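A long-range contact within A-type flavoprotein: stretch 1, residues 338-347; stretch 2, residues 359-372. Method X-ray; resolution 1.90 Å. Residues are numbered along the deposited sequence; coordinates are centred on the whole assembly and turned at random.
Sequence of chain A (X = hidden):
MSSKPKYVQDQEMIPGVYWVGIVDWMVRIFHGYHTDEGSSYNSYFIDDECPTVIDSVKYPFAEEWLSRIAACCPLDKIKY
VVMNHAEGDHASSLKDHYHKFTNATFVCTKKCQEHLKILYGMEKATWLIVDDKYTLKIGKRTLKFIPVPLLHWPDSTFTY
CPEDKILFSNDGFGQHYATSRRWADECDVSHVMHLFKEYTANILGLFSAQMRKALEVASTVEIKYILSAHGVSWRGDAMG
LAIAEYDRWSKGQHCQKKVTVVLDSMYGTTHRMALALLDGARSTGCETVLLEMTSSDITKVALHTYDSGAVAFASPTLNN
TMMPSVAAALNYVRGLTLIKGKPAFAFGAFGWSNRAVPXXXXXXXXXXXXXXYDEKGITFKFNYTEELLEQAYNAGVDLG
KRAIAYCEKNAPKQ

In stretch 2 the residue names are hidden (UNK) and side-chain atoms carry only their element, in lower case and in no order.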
# COMPACT_ATOMS: atom_id res chain seq x y z
N LEU A 338 -5.40 -19.17 18.57
CA LEU A 338 -4.12 -18.74 19.12
C LEU A 338 -4.15 -18.20 20.54
O LEU A 338 -3.14 -18.24 21.22
CB LEU A 338 -3.51 -17.66 18.21
CG LEU A 338 -3.29 -18.15 16.77
CD1 LEU A 338 -2.91 -16.94 15.88
CD2 LEU A 338 -2.25 -19.24 16.72
N ILE A 339 -5.29 -17.69 20.99
CA ILE A 339 -5.33 -17.17 22.37
C ILE A 339 -6.28 -17.94 23.29
O ILE A 339 -6.58 -17.50 24.41
CB ILE A 339 -5.61 -15.64 22.45
CG1 ILE A 339 -7.06 -15.31 22.00
CG2 ILE A 339 -4.52 -14.82 21.69
CD1 ILE A 339 -7.47 -13.85 22.21
N LYS A 340 -6.72 -19.11 22.84
CA LYS A 340 -7.58 -19.95 23.68
C LYS A 340 -6.86 -20.21 25.02
O LYS A 340 -5.69 -20.61 25.02
CB LYS A 340 -7.90 -21.25 22.94
CG LYS A 340 -8.72 -22.25 23.69
CD LYS A 340 -8.88 -23.51 22.82
CE LYS A 340 -9.79 -23.26 21.61
NZ LYS A 340 -11.23 -23.42 21.99
N GLY A 341 -7.55 -19.96 26.13
CA GLY A 341 -7.01 -20.16 27.48
C GLY A 341 -6.08 -19.07 28.01
O GLY A 341 -5.68 -19.13 29.17
N LYS A 342 -5.75 -18.07 27.18
CA LYS A 342 -4.73 -17.06 27.53
C LYS A 342 -5.35 -15.85 28.23
O LYS A 342 -6.45 -15.43 27.88
CB LYS A 342 -3.96 -16.58 26.29
CG LYS A 342 -3.25 -17.71 25.54
CD LYS A 342 -2.20 -17.14 24.60
CE LYS A 342 -1.40 -18.22 23.90
NZ LYS A 342 -0.35 -17.63 23.02
N PRO A 343 -4.64 -15.29 29.24
CA PRO A 343 -5.15 -14.09 29.90
C PRO A 343 -5.37 -13.01 28.83
O PRO A 343 -4.50 -12.82 27.99
CB PRO A 343 -4.00 -13.69 30.82
CG PRO A 343 -3.25 -14.97 31.09
CD PRO A 343 -3.34 -15.72 29.80
N ALA A 344 -6.52 -12.36 28.81
CA ALA A 344 -6.83 -11.37 27.77
C ALA A 344 -7.58 -10.17 28.36
O ALA A 344 -8.56 -10.35 29.11
CB ALA A 344 -7.64 -12.00 26.61
N PHE A 345 -7.12 -8.97 28.02
CA PHE A 345 -7.62 -7.72 28.58
C PHE A 345 -8.13 -6.84 27.43
O PHE A 345 -7.70 -7.01 26.28
CB PHE A 345 -6.48 -7.02 29.34
CG PHE A 345 -6.91 -5.83 30.13
CD1 PHE A 345 -7.70 -5.98 31.29
CD2 PHE A 345 -6.51 -4.55 29.76
CE1 PHE A 345 -8.09 -4.88 32.06
CE2 PHE A 345 -6.90 -3.42 30.51
CZ PHE A 345 -7.70 -3.59 31.66
N ALA A 346 -9.09 -5.97 27.72
CA ALA A 346 -9.63 -5.06 26.70
C ALA A 346 -9.77 -3.65 27.25
O ALA A 346 -10.03 -3.48 28.43
CB ALA A 346 -10.98 -5.57 26.15
N PHE A 347 -9.57 -2.64 26.40
CA PHE A 347 -9.76 -1.26 26.84
C PHE A 347 -10.07 -0.37 25.64
O PHE A 347 -9.95 -0.82 24.51
CB PHE A 347 -8.52 -0.73 27.60
CG PHE A 347 -7.24 -0.78 26.79
CD1 PHE A 347 -6.49 -1.96 26.71
CD2 PHE A 347 -6.78 0.36 26.12
CE1 PHE A 347 -5.32 -2.02 25.96
CE2 PHE A 347 -5.58 0.30 25.35
CZ PHE A 347 -4.84 -0.88 25.30
N UNK A 359 -18.06 -5.33 23.31
CA UNK A 359 -18.02 -6.20 22.13
C UNK A 359 -16.69 -6.96 22.05
O UNK A 359 -16.69 -8.14 21.73
c UNK A 359 -19.68 -5.01 20.60
c UNK A 359 -18.23 -5.43 20.82
o UNK A 359 -20.56 -5.41 21.39
o UNK A 359 -19.93 -4.28 19.62
N UNK A 360 -15.58 -6.30 22.38
CA UNK A 360 -14.28 -6.99 22.39
C UNK A 360 -14.24 -8.08 23.49
O UNK A 360 -13.83 -9.21 23.24
c UNK A 360 -12.97 -5.12 21.37
c UNK A 360 -11.86 -6.79 22.87
c UNK A 360 -13.14 -6.01 22.60
c UNK A 360 -12.01 -3.91 21.62
N UNK A 361 -14.71 -7.74 24.68
CA UNK A 361 -14.77 -8.70 25.80
C UNK A 361 -15.60 -9.94 25.41
O UNK A 361 -15.16 -11.08 25.63
c UNK A 361 -15.89 -9.11 28.11
c UNK A 361 -14.26 -7.12 27.80
c UNK A 361 -15.34 -8.05 27.10
N UNK A 362 -16.77 -9.74 24.82
CA UNK A 362 -17.64 -10.85 24.44
C UNK A 362 -16.94 -11.73 23.40
O UNK A 362 -16.97 -12.98 23.48
c UNK A 362 -18.98 -10.34 23.91
N UNK A 363 -16.27 -11.08 22.43
CA UNK A 363 -15.58 -11.84 21.41
C UNK A 363 -14.39 -12.60 21.99
O UNK A 363 -14.18 -13.77 21.66
c UNK A 363 -14.34 -11.60 19.15
c UNK A 363 -15.18 -10.92 20.23
c UNK A 363 -15.01 -12.75 18.42
o UNK A 363 -14.26 -13.56 17.83
o UNK A 363 -16.26 -12.84 18.39
N UNK A 364 -13.62 -11.96 22.86
CA UNK A 364 -12.48 -12.65 23.52
C UNK A 364 -12.93 -13.85 24.36
O UNK A 364 -12.31 -14.92 24.34
c UNK A 364 -11.72 -11.68 24.42
c UNK A 364 -10.90 -10.61 23.73
c UNK A 364 -10.44 -9.63 24.81
c UNK A 364 -9.67 -11.23 23.06
N UNK A 365 -14.02 -13.66 25.09
CA UNK A 365 -14.51 -14.66 26.04
C UNK A 365 -15.26 -15.79 25.34
O UNK A 365 -14.94 -16.96 25.55
c UNK A 365 -15.92 -14.87 28.22
n UNK A 365 -18.13 -13.83 28.17
n UNK A 365 -18.63 -11.73 29.05
c UNK A 365 -15.39 -13.97 27.09
c UNK A 365 -16.99 -14.14 29.01
n UNK A 365 -19.86 -12.60 27.34
c UNK A 365 -18.87 -12.72 28.21
N UNK A 366 -16.26 -15.45 24.52
CA UNK A 366 -17.14 -16.45 23.90
C UNK A 366 -16.65 -16.96 22.54
O UNK A 366 -16.89 -18.12 22.18
c UNK A 366 -18.58 -15.93 23.78
o UNK A 366 -18.67 -15.98 26.18
c UNK A 366 -19.16 -15.50 25.12
o UNK A 366 -20.10 -14.67 25.12
N UNK A 367 -15.97 -16.10 21.78
CA UNK A 367 -15.42 -16.51 20.46
C UNK A 367 -14.05 -17.12 20.61
O UNK A 367 -13.85 -18.29 20.26
N UNK A 368 -13.09 -16.36 21.15
CA UNK A 368 -11.71 -16.87 21.26
C UNK A 368 -11.48 -17.83 22.42
O UNK A 368 -10.45 -18.50 22.48
c UNK A 368 -10.69 -15.72 21.34
s UNK A 368 -10.76 -14.62 19.93
N UNK A 369 -12.42 -17.86 23.36
CA UNK A 369 -12.27 -18.61 24.60
C UNK A 369 -10.97 -18.31 25.37
O UNK A 369 -10.31 -19.21 25.92
c UNK A 369 -15.68 -21.21 22.49
n UNK A 369 -15.69 -20.55 21.18
c UNK A 369 -14.29 -21.35 23.05
c UNK A 369 -14.03 -20.28 24.04
c UNK A 369 -12.53 -20.10 24.35
N UNK A 370 -10.65 -17.02 25.43
CA UNK A 370 -9.56 -16.53 26.22
C UNK A 370 -9.99 -16.46 27.69
O UNK A 370 -11.18 -16.52 28.01
c UNK A 370 -9.13 -15.13 25.72
N UNK A 371 -8.99 -16.34 28.56
CA UNK A 371 -9.18 -16.07 29.99
C UNK A 371 -9.42 -14.57 30.22
O UNK A 371 -8.48 -13.79 30.48
o UNK A 371 -9.01 -15.88 32.77
c UNK A 371 -7.97 -16.31 32.24
c UNK A 371 -7.94 -16.59 30.74
o UNK A 371 -6.92 -16.54 32.89
N UNK A 372 -10.68 -14.15 30.07
CA UNK A 372 -11.02 -12.75 30.22
C UNK A 372 -11.30 -12.51 31.72
O UNK A 372 -12.43 -12.56 32.18
c UNK A 372 -11.95 -12.73 27.85
c UNK A 372 -12.38 -10.76 29.40
c UNK A 372 -12.19 -12.30 29.32
O HOH W 1 -5.06 -18.03 31.62

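Position 359 has two side-chain carbons, the second carrying two oxygens, and its side chain is out of reach of stretch 1: Asp359. Position 360 has four carbons, forked at the first with one arm two carbons long, hence Ile360; its CG2 lies 3.6 Å from Ala346 CB. At 361 one carbon carries two others, which is valine; Val361 CG2 is 4.0 Å from Ala346 CB. Position 362 has a single carbon, out of reach: Ala362. Three carbons, the third with two oxygens, identify 363 as Glu363, also without contact.

Position 364 has four carbons forked at the second, so it is Leu364. Its CD2 lies 3.5 Å from Ile339 CD1, and its CD1 is 4.1 Å from Ala344 CB. Position 365 has three carbons, a nitrogen, then a carbon bearing two nitrogens: Arg365, pointing away. Position 366 repeats the two-carbon, two-oxygen pattern, giving Asp366; Arg365 NE meets Asp366 OD1 at 3.0 Å in a salt bridge within the stretch. Position 367 has no side-chain atoms and is Gly367; an ideal CB here would lie 2.7 Å from Glu363 OE2, a clash.

One carbon and one sulfur make 368 Cys368, whose CB packs 3.7 Å from Ile339 CG1. At 369 four carbons in a row end in nitrogen, as in lysine. Lys369 has positive phi (52°), leaving helical geometry, and its NZ turns back to hydrogen-bond Asp366 O at 2.9 Å. Position 370 has one carbon, 3.6 Å from Ala344 CB: Ala370. Position 371 has two carbons, the second with two oxygens, and is Asp371; a water donates to both its OD2 (2.7 Å) and Gly341 O (2.8 Å). Position 372, one carbon carrying two, is Val372, whose CA lies 3.6 Å from Ala344 O.

The contact combines backbone pairing with apolar packing. The type II turn from Ile339 to Lys342 presents Gly341 N to Lys369 O (2.9 Å, 173°), with Gly341 at a positive phi that favours glycine. Asp371 N then donates to Lys342 O (2.8 Å), and Ala344 N to Asp371 O (2.9 Å), so Pro343 and Asp371 form a single bridge. Ala344 and Ala346 both point toward stretch 2, while Phe345 between them points away, as strand alternation requires. The CB atoms of Ala344 and Ala346 meet Ile360, Val361 and Leu364 of the helix, which runs nearly antiparallel to the strand (166°), with the axes 8.3 Å apart at closest approach, and Ala344 CB also meets Ala370 CB in the loop that follows. Altogether 614 Å² is buried, both sides summed.

Stretch 2 359-372: DIVAELRDGCKADV
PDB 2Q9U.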